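Local coordinates for ORF10 (Moritella marina, PDB 6RIW), which forms the ketosynthase-chain length factor didomain of a polyunsaturated fatty acid synthase and probably takes part in condensing acyl chains during fatty acid biosynthesis, at residues Gly791-His803 / Ser863-Asn875. Residues are numbered along the deposited sequence; the frame is centred on the assembly and turned at random.
Sequences GISAADVASVEAH and SKHIAINGLGRDN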
# COMPACT_ATOMS: atom_id res chain seq x y z
N GLY A 791 -25.36 12.48 -16.52
CA GLY A 791 -26.40 12.97 -17.41
C GLY A 791 -27.77 13.07 -16.79
O GLY A 791 -28.77 12.91 -17.49
N ILE A 792 -27.86 13.33 -15.48
CA ILE A 792 -29.14 13.43 -14.79
C ILE A 792 -29.15 14.71 -13.97
O ILE A 792 -28.14 15.41 -13.84
CB ILE A 792 -29.45 12.22 -13.89
CG1 ILE A 792 -28.47 12.14 -12.70
CG2 ILE A 792 -29.47 10.92 -14.69
CD1 ILE A 792 -28.89 11.11 -11.63
N SER A 793 -30.31 15.02 -13.42
CA SER A 793 -30.46 16.16 -12.53
C SER A 793 -30.62 15.65 -11.11
O SER A 793 -30.96 14.48 -10.88
CB SER A 793 -31.69 16.99 -12.93
OG SER A 793 -32.87 16.26 -12.62
N ALA A 794 -30.38 16.54 -10.14
CA ALA A 794 -30.50 16.14 -8.74
C ALA A 794 -31.89 15.59 -8.43
O ALA A 794 -32.02 14.68 -7.61
CB ALA A 794 -30.18 17.33 -7.84
N ALA A 795 -32.94 16.11 -9.08
CA ALA A 795 -34.29 15.62 -8.81
C ALA A 795 -34.49 14.18 -9.29
O ALA A 795 -35.46 13.53 -8.87
CB ALA A 795 -35.32 16.55 -9.47
N ASP A 796 -33.60 13.68 -10.14
CA ASP A 796 -33.67 12.31 -10.63
C ASP A 796 -33.19 11.28 -9.61
O ASP A 796 -33.34 10.08 -9.85
CB ASP A 796 -32.83 12.18 -11.90
CG ASP A 796 -33.43 12.91 -13.07
OD1 ASP A 796 -34.67 12.79 -13.23
OD2 ASP A 796 -32.68 13.58 -13.83
N VAL A 797 -32.64 11.71 -8.48
CA VAL A 797 -32.07 10.79 -7.49
C VAL A 797 -33.16 10.35 -6.52
O VAL A 797 -33.81 11.18 -5.87
CB VAL A 797 -30.89 11.44 -6.76
CG1 VAL A 797 -30.44 10.55 -5.60
CG2 VAL A 797 -29.72 11.67 -7.73
N ALA A 798 -33.34 9.03 -6.39
CA ALA A 798 -34.39 8.46 -5.57
C ALA A 798 -34.01 8.43 -4.09
O ALA A 798 -34.87 8.60 -3.22
CB ALA A 798 -34.69 7.04 -6.03
N SER A 799 -32.74 8.17 -3.79
CA SER A 799 -32.30 8.06 -2.41
C SER A 799 -30.80 8.30 -2.40
O SER A 799 -30.15 8.31 -3.44
CB SER A 799 -32.68 6.71 -1.82
OG SER A 799 -32.05 5.64 -2.51
N VAL A 800 -30.26 8.50 -1.19
CA VAL A 800 -28.89 8.94 -1.01
C VAL A 800 -28.24 8.03 0.01
O VAL A 800 -28.77 7.85 1.11
CB VAL A 800 -28.81 10.41 -0.53
CG1 VAL A 800 -27.34 10.83 -0.39
CG2 VAL A 800 -29.51 11.31 -1.50
N GLU A 801 -27.10 7.46 -0.36
CA GLU A 801 -26.30 6.63 0.54
C GLU A 801 -25.24 7.55 1.13
O GLU A 801 -24.22 7.83 0.50
CB GLU A 801 -25.72 5.43 -0.22
CG GLU A 801 -24.71 4.60 0.55
CD GLU A 801 -25.33 3.76 1.66
OE1 GLU A 801 -26.59 3.64 1.70
OE2 GLU A 801 -24.54 3.23 2.49
N ALA A 802 -25.51 8.08 2.31
CA ALA A 802 -24.56 9.02 2.92
C ALA A 802 -23.35 8.27 3.46
O ALA A 802 -23.43 7.08 3.78
CB ALA A 802 -25.24 9.79 4.05
N HIS A 803 -22.22 8.97 3.55
CA HIS A 803 -21.07 8.41 4.24
C HIS A 803 -21.42 8.08 5.69
O HIS A 803 -21.17 6.97 6.16
CB HIS A 803 -19.90 9.41 4.14
CG HIS A 803 -18.59 8.88 4.65
ND1 HIS A 803 -17.98 7.76 4.13
CD2 HIS A 803 -17.77 9.34 5.63
CE1 HIS A 803 -16.85 7.54 4.78
NE2 HIS A 803 -16.69 8.49 5.68
N SER A 863 -33.52 2.95 -14.65
CA SER A 863 -34.00 4.33 -14.61
C SER A 863 -33.96 4.90 -13.18
O SER A 863 -33.93 6.12 -13.03
CB SER A 863 -35.43 4.43 -15.18
OG SER A 863 -36.36 3.68 -14.40
N LYS A 864 -33.96 4.07 -12.14
CA LYS A 864 -33.83 4.60 -10.79
C LYS A 864 -32.35 4.85 -10.52
O LYS A 864 -31.49 4.04 -10.88
CB LYS A 864 -34.42 3.67 -9.74
CG LYS A 864 -35.96 3.62 -9.72
CD LYS A 864 -36.58 4.80 -8.94
CE LYS A 864 -37.00 5.95 -9.86
NZ LYS A 864 -36.97 7.26 -9.14
N HIS A 865 -32.07 6.00 -9.89
CA HIS A 865 -30.73 6.47 -9.62
C HIS A 865 -30.54 6.70 -8.13
O HIS A 865 -31.40 7.29 -7.48
CB HIS A 865 -30.45 7.77 -10.35
CG HIS A 865 -30.67 7.68 -11.83
ND1 HIS A 865 -29.75 7.11 -12.67
CD2 HIS A 865 -31.72 8.05 -12.60
CE1 HIS A 865 -30.21 7.15 -13.91
NE2 HIS A 865 -31.40 7.71 -13.90
N ILE A 866 -29.39 6.26 -7.61
CA ILE A 866 -29.04 6.49 -6.21
C ILE A 866 -27.67 7.16 -6.16
O ILE A 866 -26.76 6.77 -6.89
CB ILE A 866 -29.06 5.18 -5.40
CG1 ILE A 866 -30.50 4.65 -5.29
CG2 ILE A 866 -28.44 5.37 -3.98
CD1 ILE A 866 -30.58 3.29 -4.61
N ALA A 867 -27.55 8.20 -5.33
CA ALA A 867 -26.28 8.88 -5.12
C ALA A 867 -25.59 8.29 -3.90
O ALA A 867 -26.24 7.98 -2.89
CB ALA A 867 -26.50 10.38 -4.94
N ILE A 868 -24.26 8.16 -3.99
CA ILE A 868 -23.41 7.76 -2.86
C ILE A 868 -22.42 8.88 -2.61
O ILE A 868 -21.79 9.38 -3.55
CB ILE A 868 -22.67 6.45 -3.14
CG1 ILE A 868 -23.64 5.37 -3.65
CG2 ILE A 868 -21.86 6.00 -1.89
CD1 ILE A 868 -22.94 4.00 -3.96
N ASN A 869 -22.24 9.26 -1.34
CA ASN A 869 -21.27 10.27 -0.95
C ASN A 869 -20.17 9.63 -0.11
O ASN A 869 -20.41 8.68 0.64
CB ASN A 869 -21.96 11.40 -0.16
CG ASN A 869 -21.13 12.67 -0.14
OD1 ASN A 869 -20.72 13.18 -1.19
ND2 ASN A 869 -20.86 13.18 1.06
N GLY A 870 -18.95 10.14 -0.25
CA GLY A 870 -17.80 9.65 0.48
C GLY A 870 -16.90 10.76 0.99
O GLY A 870 -16.64 11.73 0.26
N LEU A 871 -16.46 10.66 2.25
CA LEU A 871 -15.52 11.57 2.86
C LEU A 871 -14.45 10.72 3.53
O LEU A 871 -14.59 9.50 3.64
CB LEU A 871 -16.17 12.51 3.90
CG LEU A 871 -17.29 13.42 3.36
CD1 LEU A 871 -18.01 14.12 4.52
CD2 LEU A 871 -16.70 14.46 2.42
N GLY A 872 -13.37 11.35 3.97
CA GLY A 872 -12.41 10.58 4.75
C GLY A 872 -11.14 11.36 5.03
O GLY A 872 -11.04 12.56 4.77
N ARG A 873 -10.17 10.63 5.56
CA ARG A 873 -8.93 11.27 5.94
C ARG A 873 -8.07 11.64 4.75
O ARG A 873 -7.02 12.26 4.94
CB ARG A 873 -8.16 10.37 6.90
CG ARG A 873 -8.80 10.26 8.28
CD ARG A 873 -8.90 11.66 8.94
NE ARG A 873 -7.57 12.18 9.28
CZ ARG A 873 -7.33 13.44 9.66
NH1 ARG A 873 -8.32 14.32 9.76
NH2 ARG A 873 -6.10 13.80 9.97
N ASP A 874 -8.46 11.26 3.53
CA ASP A 874 -7.73 11.73 2.36
C ASP A 874 -8.10 13.17 1.98
O ASP A 874 -7.45 13.75 1.11
CB ASP A 874 -8.01 10.81 1.18
CG ASP A 874 -9.51 10.63 0.93
OD1 ASP A 874 -10.25 10.18 1.88
OD2 ASP A 874 -9.96 10.95 -0.19
N ASN A 875 -9.11 13.74 2.64
CA ASN A 875 -9.49 15.15 2.44
C ASN A 875 -9.96 15.40 1.01
O ASN A 875 -9.58 16.38 0.35
CB ASN A 875 -8.35 16.11 2.83
CG ASN A 875 -8.86 17.49 3.21
OD1 ASN A 875 -10.06 17.73 3.23
ND2 ASN A 875 -7.95 18.40 3.52
O HOH W 1 -34.49 7.87 -9.66
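Leu871 O lies over one face of the His803 ring, 3.1 Å from NE2 but at too poor an angle for a hydrogen bond, while Leu871 CB comes up to CD2. With CG trans to the backbone N (chi1 -172°), the imidazole reaches across to the chain leaving strand 865-870. The other ring, His865, takes Ile792 CG2 over one face, a CH-pi contact 4.0 Å from the ring centroid, and Asp796 O at its edge; beta-branched Ile792 can span this imidazole because both its branches are used, CG2 over NE2 and CE1, CD1 against CG and CB. An alanine in place of His803 would probably leave Leu871 O and CB without the ring they pack on and open a gap beside them.

Between the rings, strands 797-801 and 865-870 run parallel. Glu801 N donates to Ala867 O at 2.7 Å and nearly straight (175°), and Glu801 O accepts Asn869 N at 3.1 Å. Ala798 N donates to His865 O at 2.8 Å, and a water joins Asp796 O to Lys864 NZ and His865 N.

Small Ala867 leaves room for Val797 CG1, 4.0 Å from its CB. On the other face Ser799 OG rests on Ile866 CG1, and the CG of Glu801 runs beside Ile868 CG2 before its carboxylate turns off to Lys848 and Val830 N.

This is the parallel pairing of a thiolase-like core in the second ketosynthase-family domain: strand 797-801 lies between 826-828 and 865-870, which in turn pairs antiparallel with 876-884. Helix 841-854 packs against Glu801, Ile866 and Ile868, and helix 776-790 against Ile792, Val797 and Asn869.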